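Long-range contacts in trehalose-6-phosphate phosphatase (Neosartorya fumigata, PDB 5DXN), which is a trehalose-phosphatase-family protein of the HAD superfamily that binds a magnesium ion at its core domain: residues D26-L31 with S66-A71; L213-D218 with F239-G244. All coordinates share one frame; numbering follows the deposited sequence.

Contact 1. Residues D26-L31 with S66-A71; sequences DYDGTL and SGRDQA. With MG (magnesium ion), chain B.
R68 grips the carboxylate of D28 side-on, with NE and NH2 each taking one oxygen, in a salt bridge that joins the loop after strand 21-26 to the turn before helix 70-77. The two side chains cross at about a right angle, and their flat ends are not coplanar, the planes lying 38° apart. The NH2 bond to D28 OD1, 3.0 Å long, is nearly straight and lies in the guanidinium plane. NE reaches D28 OD2 at 2.9 Å on the syn lone pair, but the bond is more bent and tilted from that plane. A bend at chi2 (-91°) turns CD and NE of the arginine toward the carboxylate; R68 CG itself lies 3.5 Å from D28 OD2. The Y27 ring lies beside this pair, its edge turned to D28 OD2, while its hydroxyl bonds to the backbone of A41. S66 sets the turn: its OG, anti to the backbone N, accepts from R68 N in an ST turn and packs 4.0 Å from Y27 CB. A water bonded to S66 OG, D28 N and D28 OD2 bridges the two segments. Residues 26-31 are consistent with the DxDx(T/V) motif of HAD proteins (D26, D28, T30). D26 OD2 and the backbone O of D28 both bind magnesium at 2.0 Å, and T30 OG1 meets D26 OD2 on its anti side. D28 thus turns its backbone carbonyl to the metal and its carboxylate to R68, whose two bonds, one to each oxygen, help fix the rotation of that side chain.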
ATOM      1  N   ASP A  26      -1.475  -6.606   0.266  1.00 15.18           N
ATOM      2  CA  ASP A  26      -2.493  -5.961   1.098  1.00 18.40           C
ATOM      3  C   ASP A  26      -3.065  -7.012   2.055  1.00 17.66           C
ATOM      4  O   ASP A  26      -3.043  -8.206   1.738  1.00 17.85           O
ATOM      5  CB  ASP A  26      -3.603  -5.361   0.220  1.00 18.38           C
ATOM      6  CG  ASP A  26      -4.756  -4.809   1.034  1.00 20.60           C
ATOM      7  OD1 ASP A  26      -4.494  -4.007   1.938  1.00 21.51           O
ATOM      8  OD2 ASP A  26      -5.912  -5.195   0.765  1.00 19.90           O
ATOM      9  N   TYR A  27      -3.559  -6.585   3.222  1.00 17.25           N
ATOM     10  CA  TYR A  27      -4.167  -7.524   4.158  1.00 19.31           C
ATOM     11  C   TYR A  27      -5.678  -7.660   3.976  1.00 19.69           C
ATOM     12  O   TYR A  27      -6.157  -8.641   3.428  1.00 22.28           O
ATOM     13  CB  TYR A  27      -3.872  -7.118   5.598  1.00 20.06           C
ATOM     14  CG  TYR A  27      -4.456  -8.114   6.560  1.00 23.32           C
ATOM     15  CD1 TYR A  27      -3.953  -9.401   6.622  1.00 24.45           C
ATOM     16  CD2 TYR A  27      -5.525  -7.782   7.373  1.00 26.19           C
ATOM     17  CE1 TYR A  27      -4.490 -10.341   7.495  1.00 30.05           C
ATOM     18  CE2 TYR A  27      -6.068  -8.710   8.250  1.00 25.20           C
ATOM     19  CZ  TYR A  27      -5.546  -9.979   8.306  1.00 29.93           C
ATOM     20  OH  TYR A  27      -6.089 -10.894   9.175  1.00 31.92           O
ATOM     21  N   ASP A  28      -6.435  -6.652   4.408  1.00 22.19           N
ATOM     22  CA  ASP A  28      -7.889  -6.769   4.394  1.00 24.77           C
ATOM     23  C   ASP A  28      -8.483  -6.889   2.996  1.00 24.66           C
ATOM     24  O   ASP A  28      -8.215  -6.049   2.131  1.00 26.62           O
ATOM     25  CB  ASP A  28      -8.509  -5.568   5.111  1.00 22.24           C
ATOM     26  CG  ASP A  28      -8.381  -5.673   6.621  1.00 27.82           C
ATOM     27  OD1 ASP A  28      -9.040  -6.564   7.204  1.00 32.08           O
ATOM     28  OD2 ASP A  28      -7.616  -4.876   7.219  1.00 28.24           O
ATOM     29  N   GLY A  29      -9.306  -7.916   2.793  1.00 22.12           N
ATOM     30  CA  GLY A  29      -9.948  -8.155   1.513  1.00 22.71           C
ATOM     31  C   GLY A  29      -9.070  -8.921   0.548  1.00 19.78           C
ATOM     32  O   GLY A  29      -9.509  -9.313  -0.526  1.00 22.87           O
ATOM     33  N   THR A  30      -7.828  -9.156   0.954  1.00 20.26           N
ATOM     34  CA  THR A  30      -6.844  -9.781   0.078  1.00 19.42           C
ATOM     35  C   THR A  30      -6.342 -11.099   0.664  1.00 19.36           C
ATOM     36  O   THR A  30      -6.535 -12.152   0.057  1.00 20.10           O
ATOM     37  CB  THR A  30      -5.679  -8.817  -0.172  1.00 21.12           C
ATOM     38  OG1 THR A  30      -6.180  -7.633  -0.821  1.00 20.51           O
ATOM     39  CG2 THR A  30      -4.596  -9.470  -1.022  1.00 20.71           C
ATOM     40  N   LEU A  31      -5.713 -11.037   1.836  1.00 18.83           N
ATOM     41  CA  LEU A  31      -5.305 -12.249   2.553  1.00 19.61           C
ATOM     42  C   LEU A  31      -6.448 -12.822   3.397  1.00 23.32           C
ATOM     43  O   LEU A  31      -6.427 -14.004   3.747  1.00 24.92           O
ATOM     44  CB  LEU A  31      -4.081 -11.974   3.432  1.00 21.90           C
ATOM     45  CG  LEU A  31      -2.748 -11.787   2.701  1.00 18.59           C
ATOM     46  CD1 LEU A  31      -1.688 -11.259   3.642  1.00 19.32           C
ATOM     47  CD2 LEU A  31      -2.256 -13.081   2.037  1.00 23.25           C
ATOM     48  N   SER A  66      -0.554  -2.658   5.214  1.00 20.03           N
ATOM     49  CA  SER A  66      -1.859  -2.514   5.829  1.00 20.69           C
ATOM     50  C   SER A  66      -2.122  -1.144   6.457  1.00 22.99           C
ATOM     51  O   SER A  66      -1.211  -0.464   6.911  1.00 22.75           O
ATOM     52  CB  SER A  66      -2.033  -3.590   6.895  1.00 23.93           C
ATOM     53  OG  SER A  66      -3.349  -3.563   7.402  1.00 28.85           O
ATOM     54  N   GLY A  67      -3.392  -0.786   6.517  1.00 22.65           N
ATOM     55  CA  GLY A  67      -3.799   0.382   7.270  1.00 23.08           C
ATOM     56  C   GLY A  67      -4.091   0.024   8.703  1.00 26.42           C
ATOM     57  O   GLY A  67      -4.352   0.903   9.523  1.00 25.56           O
ATOM     58  N   ARG A  68      -4.034  -1.274   9.006  1.00 26.09           N
ATOM     59  CA  ARG A  68      -4.290  -1.755  10.353  1.00 27.15           C
ATOM     60  C   ARG A  68      -3.333  -1.131  11.353  1.00 25.43           C
ATOM     61  O   ARG A  68      -2.190  -0.768  11.036  1.00 23.56           O
ATOM     62  CB  ARG A  68      -4.171  -3.277  10.423  1.00 26.33           C
ATOM     63  CG  ARG A  68      -5.279  -4.042   9.739  1.00 29.69           C
ATOM     64  CD  ARG A  68      -6.390  -4.317  10.708  1.00 29.64           C
ATOM     65  NE  ARG A  68      -7.492  -5.027  10.081  1.00 26.88           N
ATOM     66  CZ  ARG A  68      -8.649  -5.260  10.687  1.00 33.61           C
ATOM     67  NH1 ARG A  68      -8.832  -4.850  11.937  1.00 33.01           N
ATOM     68  NH2 ARG A  68      -9.611  -5.912  10.053  1.00 29.22           N
ATOM     69  N   ASP A  69      -3.810  -1.032  12.582  1.00 32.51           N
ATOM     70  CA  ASP A  69      -2.996  -0.547  13.673  1.00 30.44           C
ATOM     71  C   ASP A  69      -1.730  -1.388  13.821  1.00 30.32           C
ATOM     72  O   ASP A  69      -1.713  -2.587  13.518  1.00 29.36           O
ATOM     73  CB  ASP A  69      -3.818  -0.557  14.964  1.00 34.64           C
ATOM     74  CG  ASP A  69      -5.273  -0.180  14.722  1.00 44.00           C
ATOM     75  OD1 ASP A  69      -5.544   1.021  14.485  1.00 50.59           O
ATOM     76  OD2 ASP A  69      -6.142  -1.087  14.754  1.00 46.62           O
ATOM     77  N   GLN A  70      -0.666  -0.738  14.269  1.00 28.36           N
ATOM     78  CA  GLN A  70       0.629  -1.370  14.459  1.00 26.17           C
ATOM     79  C   GLN A  70       0.568  -2.578  15.415  1.00 28.54           C
ATOM     80  O   GLN A  70       1.276  -3.579  15.235  1.00 24.45           O
ATOM     81  CB  GLN A  70       1.606  -0.325  14.981  1.00 27.01           C
ATOM     82  CG  GLN A  70       2.988  -0.825  15.297  1.00 24.18           C
ATOM     83  CD  GLN A  70       3.805   0.233  16.019  1.00 29.65           C
ATOM     84  OE1 GLN A  70       3.269   1.259  16.449  1.00 30.93           O
ATOM     85  NE2 GLN A  70       5.106  -0.004  16.149  1.00 27.63           N
ATOM     86  N   ALA A  71      -0.284  -2.472  16.432  1.00 26.49           N
ATOM     87  CA  ALA A  71      -0.429  -3.522  17.432  1.00 28.74           C
ATOM     88  C   ALA A  71      -1.101  -4.750  16.841  1.00 26.96           C
ATOM     89  O   ALA A  71      -0.866  -5.880  17.287  1.00 27.88           O
ATOM     90  CB  ALA A  71      -1.222  -3.011  18.624  1.00 33.74           C
TER
HETATM   91 MG    MG B 301      -7.645  -4.343   1.206  1.00 19.21          MG
HETATM   92  O   HOH W   1      -7.070  -3.430   2.980  1.00 27.00           O
HETATM   93  O   HOH W   2      -5.491  -4.128   5.718  1.00 24.32           O
HETATM   94  O   HOH W   3      -7.155  -2.645   0.201  1.00 23.93           O
HETATM   95  O   HOH W   4      -9.645  -3.723   1.464  1.00 29.42           O

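Contact 2. Residues L213-D218 with F239-G244; sequences LCLGDD and FSVTVG. With MG (magnesium ion), chain B.
Strand pairing runs straight into a metal site here: L213-G216 lies parallel to F239-V243, and the next residue, D217, binds magnesium through OD1 at 2.0 Å. The strands belong to a beta-alpha-beta unit with helix 219-229 as the crossover, within the Rossmann-like core sheet of a HAD protein. Four backbone hydrogen bonds join them, C214 and G216 each donating to and accepting from the neighbouring strand. The bond from V241 N to C214 O is almost linear at the carbonyl, whereas G216 N to V241 O is longer at 3.3 Å. On one face of the sheet L215 and V241 lie side by side, pointing the same way, with L215 CD2 3.6 Å from V241 CB. The torsions of L213 (chi1 174°, chi2 59°) bring its CD1 over toward strand 238-243, where it meets V241 CG2 at 3.7 Å and F239 CB at 4.0 Å. C214 and S240 point to the other face, where helix 219-229 covers both. Beyond the strand end, D217 CB packs 3.9 Å from V243 CB, while its carboxylate leads away to the ion. D26 and D28 complete the protein ligands, and K248 NZ hydrogen-bonds to both D217 O and T242 OG1. One water accepts from T242 OG1 at 2.8 Å and donates to D218 O, linking the segments just past the paired strands.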
ATOM      1  N   LEU A 213       5.154 -10.307  -6.938  1.00 12.89           N
ATOM      2  CA  LEU A 213       3.717 -10.561  -6.845  1.00 13.39           C
ATOM      3  C   LEU A 213       3.110  -9.517  -5.941  1.00 13.48           C
ATOM      4  O   LEU A 213       3.502  -9.379  -4.772  1.00 14.35           O
ATOM      5  CB  LEU A 213       3.429 -11.978  -6.313  1.00 14.88           C
ATOM      6  CG  LEU A 213       1.958 -12.313  -6.045  1.00 14.63           C
ATOM      7  CD1 LEU A 213       1.094 -12.152  -7.358  1.00 15.64           C
ATOM      8  CD2 LEU A 213       1.806 -13.716  -5.467  1.00 16.16           C
ATOM      9  N   CYS A 214       2.164  -8.772  -6.484  1.00 10.79           N
ATOM     10  CA  CYS A 214       1.599  -7.641  -5.765  1.00 12.25           C
ATOM     11  C   CYS A 214       0.086  -7.810  -5.800  1.00 16.25           C
ATOM     12  O   CYS A 214      -0.491  -7.905  -6.882  1.00 14.68           O
ATOM     13  CB  CYS A 214       2.058  -6.347  -6.420  1.00 12.83           C
ATOM     14  SG  CYS A 214       1.310  -4.901  -5.678  1.00 21.05           S
ATOM     15  N   LEU A 215      -0.537  -7.885  -4.623  1.00 13.69           N
ATOM     16  CA  LEU A 215      -1.946  -8.253  -4.485  1.00 12.72           C
ATOM     17  C   LEU A 215      -2.735  -7.237  -3.676  1.00 13.40           C
ATOM     18  O   LEU A 215      -2.291  -6.831  -2.609  1.00 15.65           O
ATOM     19  CB  LEU A 215      -2.075  -9.624  -3.800  1.00 15.56           C
ATOM     20  CG  LEU A 215      -1.772 -10.867  -4.628  1.00 18.77           C
ATOM     21  CD1 LEU A 215      -1.247 -11.982  -3.765  1.00 19.79           C
ATOM     22  CD2 LEU A 215      -3.056 -11.348  -5.249  1.00 23.42           C
ATOM     23  N   GLY A 216      -3.909  -6.834  -4.165  1.00 14.17           N
ATOM     24  CA  GLY A 216      -4.779  -5.993  -3.355  1.00 16.36           C
ATOM     25  C   GLY A 216      -6.189  -5.986  -3.914  1.00 17.65           C
ATOM     26  O   GLY A 216      -6.399  -6.436  -5.034  1.00 18.75           O
ATOM     27  N   ASP A 217      -7.142  -5.430  -3.166  1.00 19.06           N
ATOM     28  CA  ASP A 217      -8.551  -5.604  -3.490  1.00 18.64           C
ATOM     29  C   ASP A 217      -9.329  -4.311  -3.748  1.00 23.07           C
ATOM     30  O   ASP A 217     -10.448  -4.379  -4.246  1.00 23.85           O
ATOM     31  CB  ASP A 217      -9.258  -6.377  -2.356  1.00 20.15           C
ATOM     32  CG  ASP A 217      -9.352  -5.569  -1.060  1.00 23.66           C
ATOM     33  OD1 ASP A 217      -8.309  -5.110  -0.553  1.00 24.08           O
ATOM     34  OD2 ASP A 217     -10.477  -5.373  -0.540  1.00 26.66           O
ATOM     35  N   ASP A 218      -8.774  -3.149  -3.412  1.00 18.51           N
ATOM     36  CA  ASP A 218      -9.562  -1.915  -3.586  1.00 24.06           C
ATOM     37  C   ASP A 218      -8.781  -0.766  -4.232  1.00 22.98           C
ATOM     38  O   ASP A 218      -7.662  -0.935  -4.696  1.00 21.34           O
ATOM     39  CB  ASP A 218     -10.183  -1.469  -2.240  1.00 26.32           C
ATOM     40  CG  ASP A 218      -9.176  -0.884  -1.251  1.00 29.56           C
ATOM     41  OD1 ASP A 218      -8.088  -0.417  -1.641  1.00 29.51           O
ATOM     42  OD2 ASP A 218      -9.494  -0.870  -0.038  1.00 33.98           O
ATOM     43  N   PHE A 239       3.746  -9.562 -11.547  1.00 13.21           N
ATOM     44  CA  PHE A 239       2.362 -10.012 -11.530  1.00 12.62           C
ATOM     45  C   PHE A 239       1.544  -9.130 -10.618  1.00 13.38           C
ATOM     46  O   PHE A 239       1.532  -9.325  -9.398  1.00 14.08           O
ATOM     47  CB  PHE A 239       2.262 -11.455 -11.087  1.00 14.59           C
ATOM     48  CG  PHE A 239       3.014 -12.410 -11.976  1.00 15.81           C
ATOM     49  CD1 PHE A 239       4.375 -12.640 -11.794  1.00 15.89           C
ATOM     50  CD2 PHE A 239       2.362 -13.048 -13.013  1.00 17.07           C
ATOM     51  CE1 PHE A 239       5.062 -13.525 -12.635  1.00 17.62           C
ATOM     52  CE2 PHE A 239       3.036 -13.935 -13.841  1.00 19.62           C
ATOM     53  CZ  PHE A 239       4.386 -14.156 -13.663  1.00 19.63           C
ATOM     54  N   SER A 240       0.888  -8.139 -11.209  1.00 12.04           N
ATOM     55  CA  SER A 240      -0.003  -7.299 -10.423  1.00 13.13           C
ATOM     56  C   SER A 240      -1.395  -7.893 -10.481  1.00 15.04           C
ATOM     57  O   SER A 240      -1.981  -8.037 -11.558  1.00 18.36           O
ATOM     58  CB  SER A 240       0.002  -5.871 -10.932  1.00 16.45           C
ATOM     59  OG  SER A 240       1.216  -5.231 -10.590  1.00 17.88           O
ATOM     60  N   VAL A 241      -1.933  -8.227  -9.321  1.00 13.75           N
ATOM     61  CA  VAL A 241      -3.157  -8.998  -9.243  1.00 13.46           C
ATOM     62  C   VAL A 241      -4.188  -8.329  -8.348  1.00 15.72           C
ATOM     63  O   VAL A 241      -3.926  -8.075  -7.174  1.00 15.35           O
ATOM     64  CB  VAL A 241      -2.864 -10.415  -8.709  1.00 13.92           C
ATOM     65  CG1 VAL A 241      -4.114 -11.292  -8.754  1.00 15.08           C
ATOM     66  CG2 VAL A 241      -1.690 -11.081  -9.465  1.00 15.40           C
ATOM     67  N   THR A 242      -5.360  -8.031  -8.900  1.00 15.32           N
ATOM     68  CA  THR A 242      -6.445  -7.518  -8.069  1.00 16.13           C
ATOM     69  C   THR A 242      -7.312  -8.670  -7.585  1.00 17.01           C
ATOM     70  O   THR A 242      -7.446  -9.697  -8.246  1.00 19.07           O
ATOM     71  CB  THR A 242      -7.312  -6.476  -8.818  1.00 16.57           C
ATOM     72  OG1 THR A 242      -8.142  -5.786  -7.869  1.00 21.29           O
ATOM     73  CG2 THR A 242      -8.184  -7.149  -9.860  1.00 20.51           C
ATOM     74  N   VAL A 243      -7.860  -8.516  -6.392  1.00 16.20           N
ATOM     75  CA  VAL A 243      -8.804  -9.471  -5.857  1.00 16.82           C
ATOM     76  C   VAL A 243     -10.205  -8.938  -6.118  1.00 20.76           C
ATOM     77  O   VAL A 243     -10.601  -7.923  -5.547  1.00 20.51           O
ATOM     78  CB  VAL A 243      -8.573  -9.700  -4.365  1.00 18.32           C
ATOM     79  CG1 VAL A 243      -9.581 -10.701  -3.830  1.00 21.07           C
ATOM     80  CG2 VAL A 243      -7.147 -10.183  -4.146  1.00 19.71           C
ATOM     81  N   GLY A 244     -10.940  -9.624  -6.985  1.00 20.17           N
ATOM     82  CA  GLY A 244     -12.242  -9.144  -7.410  1.00 25.17           C
ATOM     83  C   GLY A 244     -12.723  -9.815  -8.677  1.00 22.80           C
ATOM     84  O   GLY A 244     -12.196 -10.847  -9.101  1.00 25.04           O
TER
HETATM   85 MG    MG B 301      -7.645  -4.343   1.206  1.00 19.21          MG
HETATM   86  O   HOH W   4      -9.645  -3.723   1.464  1.00 29.42           O
HETATM   87  O   HOH W   5      -7.924  -3.176  -6.863  1.00 26.04           O
HETATM   88  O   HOH W   3      -7.155  -2.645   0.201  1.00 23.93           O
HETATM   89  O   HOH W   1      -7.070  -3.430   2.980  1.00 27.00           O

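In the fold
Each contact brings part of one coordination shell to a shared magnesium ion, and the three metal-bound waters belong to both. Strands 21-26 and 211-216 are neighbours in the mixed sheet, and D26 N probably bonds L215 O at 3.0 Å, so the ligands come from adjacent strand ends. Contact 2 is buried, held by backbone hydrogen bonds and aliphatic side chains. Contact 1 is only partly buried, joins loop and turn beyond the C-terminal end of strand 21-26, and relies on a salt bridge and a bridging water. Apolar chemistry thus marks the sheet interior, while charged and polar groups gather at the C-terminal ends of the strands, around the metal.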